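Local coordinates for cytosolic phospholipase A2 delta (Homo sapiens, PDB 5IZ5), which hydrolyses the sn-2 ester of glycerophospholipids in a calcium-dependent manner, preferring linoleic acid at that position, at residues E528-N533 / L647-A652; L467-K472 / K482-F487; T427-W432 / L602-P607. The protein carries 3 engineered substitutions. All blocks are in the same frame, centred on the assembly; numbering follows the deposited sequence.

Contact 1 of 3, residues E528-N533 / L647-A652; sequences EAIWSN and LCLVDA
The side-chain amide of N533 overlaps the backbone of L649 to D651 and bonds to it through both of its polar atoms. Its OD1 accepts from D651 N at 2.7 Å; the donor stands above the plane of the amide carbonyl. Its ND2 donates to L649 O at 2.9 Å, with that oxygen close to the amide plane. Two bonds to one flat group fix its rotation. They also tie the residue that follows the end of helix 524-531 by two places to the short strand 649-650. The first torsion of N533 sets CG between the backbone N and the carbonyl carbon (chi1 72°), and from there OD1 and ND2 reach their two partners. One turn back, I530 CG2 packs on L649 CB at 3.7 Å.

D651 is the proton acceptor of the active site by similarity, and its OD2 is hydrogen-bonded to OG of S365, the nucleophile. OD1 is bonded to A653 N. The carboxylate lies against the end of the helix, where OD2 comes within 3.2 Å of S532 CA. W531 O is also close, 3.1 Å from D651 CG. A water bridges here, donating to W531 O at 2.7 Å and accepting from A652 N. S532 OG donates to E528 O, 2.7 Å away.

The arrangement is consistent with the Ser-Asp dyad of patatin-like phospholipases. The chemistry implies that D651 is fixed at two levels: the N533 amide holds its backbone N, while separate partners, A653 N and S365 OG, hold its carboxylate.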
loop_
_atom_site.group_PDB
_atom_site.type_symbol
_atom_site.label_atom_id
_atom_site.label_comp_id
_atom_site.label_asym_id
_atom_site.label_seq_id
_atom_site.Cartn_x
_atom_site.Cartn_y
_atom_site.Cartn_z
ATOM N N GLU B 528 -0.300 10.998 6.411
ATOM C CA GLU B 528 0.790 11.080 7.377
ATOM C C GLU B 528 0.622 10.051 8.493
ATOM O O GLU B 528 1.602 9.456 8.943
ATOM C CB GLU B 528 0.888 12.486 7.965
ATOM C CG GLU B 528 1.461 13.488 6.984
ATOM C CD GLU B 528 1.360 14.910 7.488
ATOM O OE1 GLU B 528 0.233 15.440 7.577
ATOM O OE2 GLU B 528 2.412 15.499 7.804
ATOM N N ALA B 529 -0.621 9.830 8.914
ATOM C CA ALA B 529 -0.921 8.849 9.955
ATOM C C ALA B 529 -0.568 7.424 9.532
ATOM O O ALA B 529 -0.039 6.679 10.346
ATOM C CB ALA B 529 -2.379 8.927 10.356
ATOM N N ILE B 530 -0.877 7.060 8.279
ATOM C CA ILE B 530 -0.525 5.758 7.683
ATOM C C ILE B 530 0.982 5.622 7.609
ATOM O O ILE B 530 1.546 4.605 8.009
ATOM C CB ILE B 530 -1.009 5.618 6.210
ATOM C CG1 ILE B 530 -2.508 5.887 6.046
ATOM C CG2 ILE B 530 -0.603 4.271 5.598
ATOM C CD1 ILE B 530 -3.425 5.006 6.841
ATOM N N TRP B 531 1.629 6.643 7.058
ATOM C CA TRP B 531 3.077 6.626 6.857
ATOM C C TRP B 531 3.844 6.489 8.171
ATOM O O TRP B 531 4.910 5.879 8.204
ATOM C CB TRP B 531 3.528 7.892 6.117
ATOM C CG TRP B 531 2.934 8.017 4.738
ATOM C CD1 TRP B 531 2.601 6.998 3.890
ATOM C CD2 TRP B 531 2.634 9.226 4.045
ATOM N NE1 TRP B 531 2.105 7.495 2.718
ATOM C CE2 TRP B 531 2.113 8.864 2.785
ATOM C CE3 TRP B 531 2.744 10.586 4.371
ATOM C CZ2 TRP B 531 1.710 9.810 1.846
ATOM C CZ3 TRP B 531 2.333 11.525 3.440
ATOM C CH2 TRP B 531 1.828 11.131 2.192
ATOM N N SER B 532 3.303 7.073 9.233
ATOM C CA SER B 532 3.930 7.049 10.543
ATOM C C SER B 532 3.106 6.267 11.572
ATOM O O SER B 532 3.159 6.588 12.768
ATOM C CB SER B 532 4.177 8.485 11.027
ATOM O OG SER B 532 2.967 9.198 11.225
ATOM N N ASN B 533 2.346 5.256 11.124
ATOM C CA ASN B 533 1.476 4.503 12.058
ATOM C C ASN B 533 2.175 3.542 13.033
ATOM O O ASN B 533 1.515 2.834 13.793
ATOM C CB ASN B 533 0.260 3.837 11.367
ATOM C CG ASN B 533 0.608 2.640 10.496
ATOM O OD1 ASN B 533 1.715 2.110 10.519
ATOM N ND2 ASN B 533 -0.377 2.201 9.707
ATOM N N LEU B 647 -6.980 -3.296 1.898
ATOM C CA LEU B 647 -5.551 -3.292 2.171
ATOM C C LEU B 647 -5.337 -3.083 3.657
ATOM O O LEU B 647 -6.241 -2.640 4.363
ATOM C CB LEU B 647 -4.881 -2.145 1.421
ATOM C CG LEU B 647 -5.086 -2.139 -0.091
ATOM C CD1 LEU B 647 -4.451 -0.885 -0.678
ATOM C CD2 LEU B 647 -4.504 -3.394 -0.715
ATOM N N CYS B 648 -4.145 -3.429 4.130
ATOM C CA CYS B 648 -3.737 -3.113 5.489
ATOM C C CYS B 648 -2.362 -2.460 5.425
ATOM O O CYS B 648 -1.338 -3.144 5.379
ATOM C CB CYS B 648 -3.717 -4.358 6.380
ATOM S SG CYS B 648 -3.317 -3.974 8.103
ATOM N N LEU B 649 -2.353 -1.131 5.447
ATOM C CA LEU B 649 -1.148 -0.362 5.189
ATOM C C LEU B 649 -0.438 0.023 6.480
ATOM O O LEU B 649 -1.042 0.547 7.422
ATOM C CB LEU B 649 -1.474 0.887 4.365
ATOM C CG LEU B 649 -1.967 0.598 2.942
ATOM C CD1 LEU B 649 -2.393 1.882 2.262
ATOM C CD2 LEU B 649 -0.903 -0.088 2.107
ATOM N N VAL B 650 0.861 -0.237 6.495
ATOM C CA VAL B 650 1.669 -0.140 7.680
ATOM C C VAL B 650 2.892 0.753 7.425
ATOM O O VAL B 650 3.356 0.877 6.301
ATOM C CB VAL B 650 1.995 -1.586 8.132
ATOM C CG1 VAL B 650 3.456 -1.792 8.450
ATOM C CG2 VAL B 650 1.105 -1.962 9.301
ATOM N N ASP B 651 3.351 1.423 8.477
ATOM C CA ASP B 651 4.610 2.185 8.488
ATOM C C ASP B 651 5.774 1.255 8.135
ATOM O O ASP B 651 5.843 0.159 8.670
ATOM C CB ASP B 651 4.753 2.776 9.901
ATOM C CG ASP B 651 5.962 3.665 10.074
ATOM O OD1 ASP B 651 6.968 3.472 9.365
ATOM O OD2 ASP B 651 5.902 4.552 10.958
ATOM N N ALA B 652 6.667 1.671 7.228
ATOM C CA ALA B 652 7.863 0.865 6.877
ATOM C C ALA B 652 8.726 0.512 8.092
ATOM O O ALA B 652 9.390 -0.526 8.113
ATOM C CB ALA B 652 8.715 1.588 5.843
HETATM O O HOH W 1 6.284 4.537 6.291
#

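Contact 2 of 3, residues L467-K472 / K482-F487; sequences LSLNVK and KEWVEF
L469, L467 and N470 carry the most buried surface in this antiparallel beta hairpin, formed by strands 463-471 and 482-487 of the catalytic domain. L469 lies beside W484, its partner in a non-hydrogen-bonded pair, and the two side chains point the same way. Its CD2 sits over the centre of the six-membered ring, 3.4 Å from the centroid, in a CH-pi contact. W484 NE1 is hydrogen-bonded to Y693 OH.

L467 shares that face of the sheet. It crosses W484 at about a right angle, with CG 3.9 Å from W484 CE3. Its CD1 reaches the backbone of E486, 3.5 Å from CA. The E486 carboxylate turns to S662, R665 and R668.

N470 is on the other face with S468, E483 and V485. Its CG is anti to the backbone N (chi1 -175°), and the amide runs alongside E483. ND2 donates to E483 OE2 at 3.1 Å in a nearly straight bond, and the acceptor lies in the amide plane. N470 OD1 accepts from C648 N, while E483 is also held by K496, Y497 and T641. The backbones of these four residues also pair: N470 N donates to E483 O at 2.7 Å, and V485 N to S468 O at 2.8 Å. S468 OG meets the edge of the F487 ring, 3.4 Å from CE2.

The two faces thus differ in chemistry. On the L467-L469-W484 face the contact is mainly leucine against indole, and the E486 carboxylate has its own partners. The other buries an amide and a carboxylate shared with neighbours, and the K496 salt bridge is likely to offset part of the E483 charge.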
loop_
_atom_site.group_PDB
_atom_site.type_symbol
_atom_site.label_atom_id
_atom_site.label_comp_id
_atom_site.label_asym_id
_atom_site.label_seq_id
_atom_site.Cartn_x
_atom_site.Cartn_y
_atom_site.Cartn_z
ATOM N N LEU B 467 6.493 6.229 1.280
ATOM C CA LEU B 467 6.342 4.760 1.239
ATOM C C LEU B 467 5.564 4.171 2.413
ATOM O O LEU B 467 5.608 4.681 3.541
ATOM C CB LEU B 467 7.704 4.061 1.166
ATOM C CG LEU B 467 8.270 3.444 -0.121
ATOM C CD1 LEU B 467 7.488 3.738 -1.387
ATOM C CD2 LEU B 467 9.720 3.867 -0.283
ATOM N N SER B 468 4.848 3.089 2.113
ATOM C CA SER B 468 4.218 2.248 3.114
ATOM C C SER B 468 4.233 0.793 2.664
ATOM O O SER B 468 4.454 0.502 1.500
ATOM C CB SER B 468 2.775 2.686 3.305
ATOM O OG SER B 468 2.026 2.352 2.155
ATOM N N LEU B 469 3.974 -0.119 3.593
ATOM C CA LEU B 469 3.895 -1.555 3.303
ATOM C C LEU B 469 2.465 -2.039 3.417
ATOM O O LEU B 469 1.797 -1.716 4.395
ATOM C CB LEU B 469 4.751 -2.343 4.308
ATOM C CG LEU B 469 6.284 -2.269 4.151
ATOM C CD1 LEU B 469 7.008 -2.931 5.317
ATOM C CD2 LEU B 469 6.723 -2.894 2.833
ATOM N N ASN B 470 2.004 -2.800 2.425
ATOM C CA ASN B 470 0.752 -3.536 2.536
ATOM C C ASN B 470 1.019 -4.903 3.139
ATOM O O ASN B 470 1.889 -5.641 2.682
ATOM C CB ASN B 470 0.057 -3.730 1.191
ATOM C CG ASN B 470 -1.310 -4.385 1.342
ATOM O OD1 ASN B 470 -2.143 -3.913 2.107
ATOM N ND2 ASN B 470 -1.540 -5.473 0.620
ATOM N N VAL B 471 0.240 -5.229 4.156
ATOM C CA VAL B 471 0.454 -6.417 4.965
ATOM C C VAL B 471 -0.861 -7.227 4.991
ATOM O O VAL B 471 -1.918 -6.689 4.686
ATOM C CB VAL B 471 0.909 -5.942 6.367
ATOM C CG1 VAL B 471 -0.121 -6.237 7.441
ATOM C CG2 VAL B 471 2.268 -6.517 6.711
ATOM N N LYS B 472 -0.797 -8.515 5.318
ATOM C CA LYS B 472 -2.024 -9.282 5.624
ATOM C C LYS B 472 -2.407 -9.041 7.084
ATOM O O LYS B 472 -1.572 -9.192 7.971
ATOM C CB LYS B 472 -1.847 -10.789 5.381
ATOM C CG LYS B 472 -1.440 -11.136 3.946
ATOM C CD LYS B 472 -2.617 -11.485 3.069
ATOM C CE LYS B 472 -2.181 -11.682 1.624
ATOM N NZ LYS B 472 -3.317 -12.019 0.720
ATOM N N LYS B 482 4.767 -8.868 2.668
ATOM C CA LYS B 482 4.818 -7.408 2.670
ATOM C C LYS B 482 5.097 -6.872 1.277
ATOM O O LYS B 482 6.011 -7.327 0.607
ATOM C CB LYS B 482 5.893 -6.924 3.656
ATOM C CG LYS B 482 7.264 -7.523 3.425
ATOM C CD LYS B 482 8.216 -7.049 4.506
ATOM C CE LYS B 482 9.660 -7.001 4.028
ATOM N NZ LYS B 482 10.389 -5.867 4.667
ATOM N N GLU B 483 4.287 -5.900 0.870
ATOM C CA GLU B 483 4.311 -5.303 -0.463
ATOM C C GLU B 483 4.466 -3.795 -0.353
ATOM O O GLU B 483 3.733 -3.139 0.390
ATOM C CB GLU B 483 3.011 -5.629 -1.203
ATOM C CG GLU B 483 2.742 -7.122 -1.289
ATOM C CD GLU B 483 1.369 -7.450 -1.839
ATOM O OE1 GLU B 483 1.294 -8.324 -2.719
ATOM O OE2 GLU B 483 0.371 -6.850 -1.383
ATOM N N TRP B 484 5.416 -3.246 -1.102
ATOM C CA TRP B 484 5.670 -1.811 -1.058
ATOM C C TRP B 484 4.589 -1.065 -1.834
ATOM O O TRP B 484 4.303 -1.398 -2.986
ATOM C CB TRP B 484 7.062 -1.479 -1.604
ATOM C CG TRP B 484 8.165 -2.022 -0.735
ATOM C CD1 TRP B 484 8.845 -3.190 -0.910
ATOM C CD2 TRP B 484 8.687 -1.428 0.460
ATOM N NE1 TRP B 484 9.765 -3.355 0.101
ATOM C CE2 TRP B 484 9.689 -2.287 0.955
ATOM C CE3 TRP B 484 8.406 -0.254 1.157
ATOM C CZ2 TRP B 484 10.415 -2.005 2.124
ATOM C CZ3 TRP B 484 9.127 0.031 2.318
ATOM C CH2 TRP B 484 10.123 -0.840 2.788
ATOM N N VAL B 485 3.979 -0.089 -1.171
ATOM C CA VAL B 485 3.035 0.820 -1.790
ATOM C C VAL B 485 3.631 2.229 -1.764
ATOM O O VAL B 485 3.846 2.832 -0.711
ATOM C CB VAL B 485 1.663 0.812 -1.087
ATOM C CG1 VAL B 485 0.730 1.813 -1.749
ATOM C CG2 VAL B 485 1.052 -0.583 -1.126
ATOM N N GLU B 486 3.868 2.750 -2.953
ATOM C CA GLU B 486 4.488 4.058 -3.131
ATOM C C GLU B 486 3.432 5.136 -3.345
ATOM O O GLU B 486 2.474 4.914 -4.094
ATOM C CB GLU B 486 5.411 3.962 -4.340
ATOM C CG GLU B 486 5.885 5.279 -4.912
ATOM C CD GLU B 486 6.773 5.043 -6.114
ATOM O OE1 GLU B 486 7.954 4.689 -5.905
ATOM O OE2 GLU B 486 6.280 5.192 -7.260
ATOM N N PHE B 487 3.618 6.292 -2.699
ATOM C CA PHE B 487 2.746 7.458 -2.883
ATOM C C PHE B 487 3.531 8.626 -3.483
ATOM O O PHE B 487 4.621 8.962 -3.002
ATOM C CB PHE B 487 2.177 7.949 -1.545
ATOM C CG PHE B 487 1.252 6.976 -0.869
ATOM C CD1 PHE B 487 -0.093 7.280 -0.710
ATOM C CD2 PHE B 487 1.724 5.761 -0.374
ATOM C CE1 PHE B 487 -0.952 6.393 -0.075
ATOM C CE2 PHE B 487 0.869 4.866 0.264
ATOM C CZ PHE B 487 -0.469 5.180 0.411
#

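Contact 3 of 3, residues T427-W432 / L602-P607; sequences TFVDLW and LHQRSP
The backbone of 602-607, which has no regular helix or strand, passes the first turn of helix 428-441, with F428 CA and L602 CA 5.0 Å apart. A capping box starts that helix. T427 is the N-cap, and its OG1 accepts a weak bond from V429 N. D430 returns the bond: its OD2 accepts from T427 N at 2.8 Å through the anti lone pair. T427 OG1 donates to the same oxygen from above the carboxylate plane.

Across the contact, V429 CG2 packs close on L602 O, at 3.2 Å. T427 CG2 lies 3.4 Å from H603 O. F428 takes L602 CD2 over one face of its ring, offset toward the rim, 4.2 Å from the centroid in a CH-pi contact. The same residues also touch helices 524-531 and 534-543: V429 on A529 and I530, F428 on L540.

Q604 is the polar link. Its chain bends at CD (chi2 73°), and its side chain crosses that of D430 at about a right angle, with amide and carboxylate planes 50° apart. NE2 donates to D430 OD1 at 3.3 Å, again from above the carboxylate plane, and D430 OD1 lies in the plane of the Q604 amide. An alanine in place of D430 would probably leave T427 N without its capping acceptor and set the Q604 amide free to turn. The contact joins the helix start to the loop before strand 614-615, and H603 of this loop stacks edge-to-face with Y654.

One water completes the link, donating to D430 OD1 and to Q604 OE1, each at 2.7 Å.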
loop_
_atom_site.group_PDB
_atom_site.type_symbol
_atom_site.label_atom_id
_atom_site.label_comp_id
_atom_site.label_asym_id
_atom_site.label_seq_id
_atom_site.Cartn_x
_atom_site.Cartn_y
_atom_site.Cartn_z
ATOM N N THR B 427 -10.359 3.610 13.112
ATOM C CA THR B 427 -9.217 2.878 13.615
ATOM C C THR B 427 -8.283 3.803 14.384
ATOM O O THR B 427 -8.497 5.020 14.450
ATOM C CB THR B 427 -8.428 2.223 12.470
ATOM O OG1 THR B 427 -7.729 3.233 11.739
ATOM C CG2 THR B 427 -9.337 1.460 11.521
ATOM N N PHE B 428 -7.243 3.212 14.969
ATOM C CA PHE B 428 -6.209 3.974 15.673
ATOM C C PHE B 428 -5.570 5.013 14.748
ATOM O O PHE B 428 -5.222 6.107 15.183
ATOM C CB PHE B 428 -5.113 3.035 16.199
ATOM C CG PHE B 428 -5.373 2.481 17.571
ATOM C CD1 PHE B 428 -6.392 1.563 17.749
ATOM C CD2 PHE B 428 -4.580 2.826 18.669
ATOM C CE1 PHE B 428 -6.657 1.018 18.992
ATOM C CE2 PHE B 428 -4.837 2.277 19.919
ATOM C CZ PHE B 428 -5.877 1.371 20.078
ATOM N N VAL B 429 -5.426 4.653 13.477
ATOM C CA VAL B 429 -4.852 5.537 12.474
ATOM C C VAL B 429 -5.664 6.809 12.325
ATOM O O VAL B 429 -5.099 7.884 12.161
ATOM C CB VAL B 429 -4.736 4.830 11.110
ATOM C CG1 VAL B 429 -4.502 5.827 9.985
ATOM C CG2 VAL B 429 -3.614 3.807 11.159
ATOM N N ASP B 430 -6.984 6.691 12.412
ATOM C CA ASP B 430 -7.842 7.856 12.290
ATOM C C ASP B 430 -7.655 8.810 13.450
ATOM O O ASP B 430 -7.603 10.024 13.237
ATOM C CB ASP B 430 -9.307 7.445 12.158
ATOM C CG ASP B 430 -9.553 6.613 10.925
ATOM O OD1 ASP B 430 -9.499 7.169 9.812
ATOM O OD2 ASP B 430 -9.782 5.402 11.058
ATOM N N LEU B 431 -7.523 8.283 14.670
ATOM C CA LEU B 431 -7.316 9.166 15.820
ATOM C C LEU B 431 -5.923 9.771 15.760
ATOM O O LEU B 431 -5.739 10.946 16.057
ATOM C CB LEU B 431 -7.495 8.427 17.142
ATOM C CG LEU B 431 -7.308 9.298 18.387
ATOM C CD1 LEU B 431 -8.285 10.466 18.416
ATOM C CD2 LEU B 431 -7.454 8.459 19.645
ATOM N N TRP B 432 -4.943 8.951 15.401
ATOM C CA TRP B 432 -3.566 9.409 15.294
ATOM C C TRP B 432 -3.449 10.532 14.263
ATOM O O TRP B 432 -2.724 11.504 14.484
ATOM C CB TRP B 432 -2.655 8.238 14.963
ATOM C CG TRP B 432 -1.260 8.605 14.596
ATOM C CD1 TRP B 432 -0.598 8.222 13.474
ATOM C CD2 TRP B 432 -0.349 9.420 15.348
ATOM N NE1 TRP B 432 0.667 8.745 13.474
ATOM C CE2 TRP B 432 0.849 9.486 14.613
ATOM C CE3 TRP B 432 -0.428 10.101 16.572
ATOM C CZ2 TRP B 432 1.964 10.198 15.061
ATOM C CZ3 TRP B 432 0.682 10.815 17.017
ATOM C CH2 TRP B 432 1.862 10.858 16.261
ATOM N N LEU B 602 -5.501 -1.474 14.547
ATOM C CA LEU B 602 -4.387 -0.553 14.594
ATOM C C LEU B 602 -4.262 0.232 13.295
ATOM O O LEU B 602 -3.918 1.414 13.311
ATOM C CB LEU B 602 -3.083 -1.323 14.829
ATOM C CG LEU B 602 -2.739 -1.653 16.281
ATOM C CD1 LEU B 602 -1.498 -2.535 16.324
ATOM C CD2 LEU B 602 -2.574 -0.404 17.138
ATOM N N HIS B 603 -4.540 -0.450 12.187
ATOM C CA HIS B 603 -4.234 0.029 10.848
ATOM C C HIS B 603 -5.477 0.404 10.057
ATOM O O HIS B 603 -6.560 -0.127 10.295
ATOM C CB HIS B 603 -3.455 -1.053 10.113
ATOM C CG HIS B 603 -2.271 -1.548 10.878
ATOM N ND1 HIS B 603 -1.417 -0.703 11.554
ATOM C CD2 HIS B 603 -1.803 -2.800 11.083
ATOM C CE1 HIS B 603 -0.473 -1.415 12.143
ATOM N NE2 HIS B 603 -0.684 -2.689 11.869
ATOM N N GLN B 604 -5.313 1.331 9.116
ATOM C CA GLN B 604 -6.400 1.739 8.225
ATOM C C GLN B 604 -6.877 0.536 7.401
ATOM O O GLN B 604 -6.088 -0.343 7.045
ATOM C CB GLN B 604 -5.943 2.899 7.317
ATOM C CG GLN B 604 -7.042 3.618 6.573
ATOM C CD GLN B 604 -7.862 4.477 7.499
ATOM O OE1 GLN B 604 -8.741 3.973 8.199
ATOM N NE2 GLN B 604 -7.576 5.777 7.524
ATOM N N ARG B 605 -8.176 0.469 7.142
ATOM C CA ARG B 605 -8.721 -0.579 6.279
ATOM C C ARG B 605 -9.111 -0.030 4.904
ATOM O O ARG B 605 -10.282 0.033 4.528
ATOM C CB ARG B 605 -9.878 -1.294 6.978
ATOM C CG ARG B 605 -9.366 -2.214 8.072
ATOM C CD ARG B 605 -10.477 -2.810 8.909
ATOM N NE ARG B 605 -9.966 -3.812 9.846
ATOM C CZ ARG B 605 -10.733 -4.644 10.550
ATOM N NH1 ARG B 605 -12.057 -4.599 10.440
ATOM N NH2 ARG B 605 -10.173 -5.523 11.376
ATOM N N SER B 606 -8.089 0.322 4.142
ATOM C CA SER B 606 -8.282 1.035 2.891
ATOM C C SER B 606 -8.855 0.126 1.817
ATOM O O SER B 606 -8.390 -0.996 1.648
ATOM C CB SER B 606 -6.967 1.619 2.405
ATOM O OG SER B 606 -6.516 2.612 3.308
ATOM N N PRO B 607 -9.877 0.605 1.094
ATOM C CA PRO B 607 -10.364 -0.157 -0.047
ATOM C C PRO B 607 -9.246 -0.434 -1.041
ATOM O O PRO B 607 -8.429 0.448 -1.307
ATOM C CB PRO B 607 -11.416 0.773 -0.660
ATOM C CG PRO B 607 -11.911 1.579 0.492
ATOM C CD PRO B 607 -10.688 1.813 1.335
HETATM O O HOH W 2 -10.972 5.486 8.255
#

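In the fold
From the N terminus, the start of helix 428-441 comes first, and it pairs with residues 602-607 far along the chain, closing contact 3, the longest loop of the three. Contact 2 opens and closes within that span as a hairpin. Contact 1 opens at 528-533, still inside the span, but closes at 647-652, beyond it, so contacts 1 and 3 cross. Contacts 2 and 1 follow in series. Strand 649-650 lies beside strand 463-471, where V650 N meets L469 O. The 602-607 loop reaches contact 1 through S606 O and L647 N. Helix ends, central sheet and loop are thereby joined around D651, the probable proton acceptor.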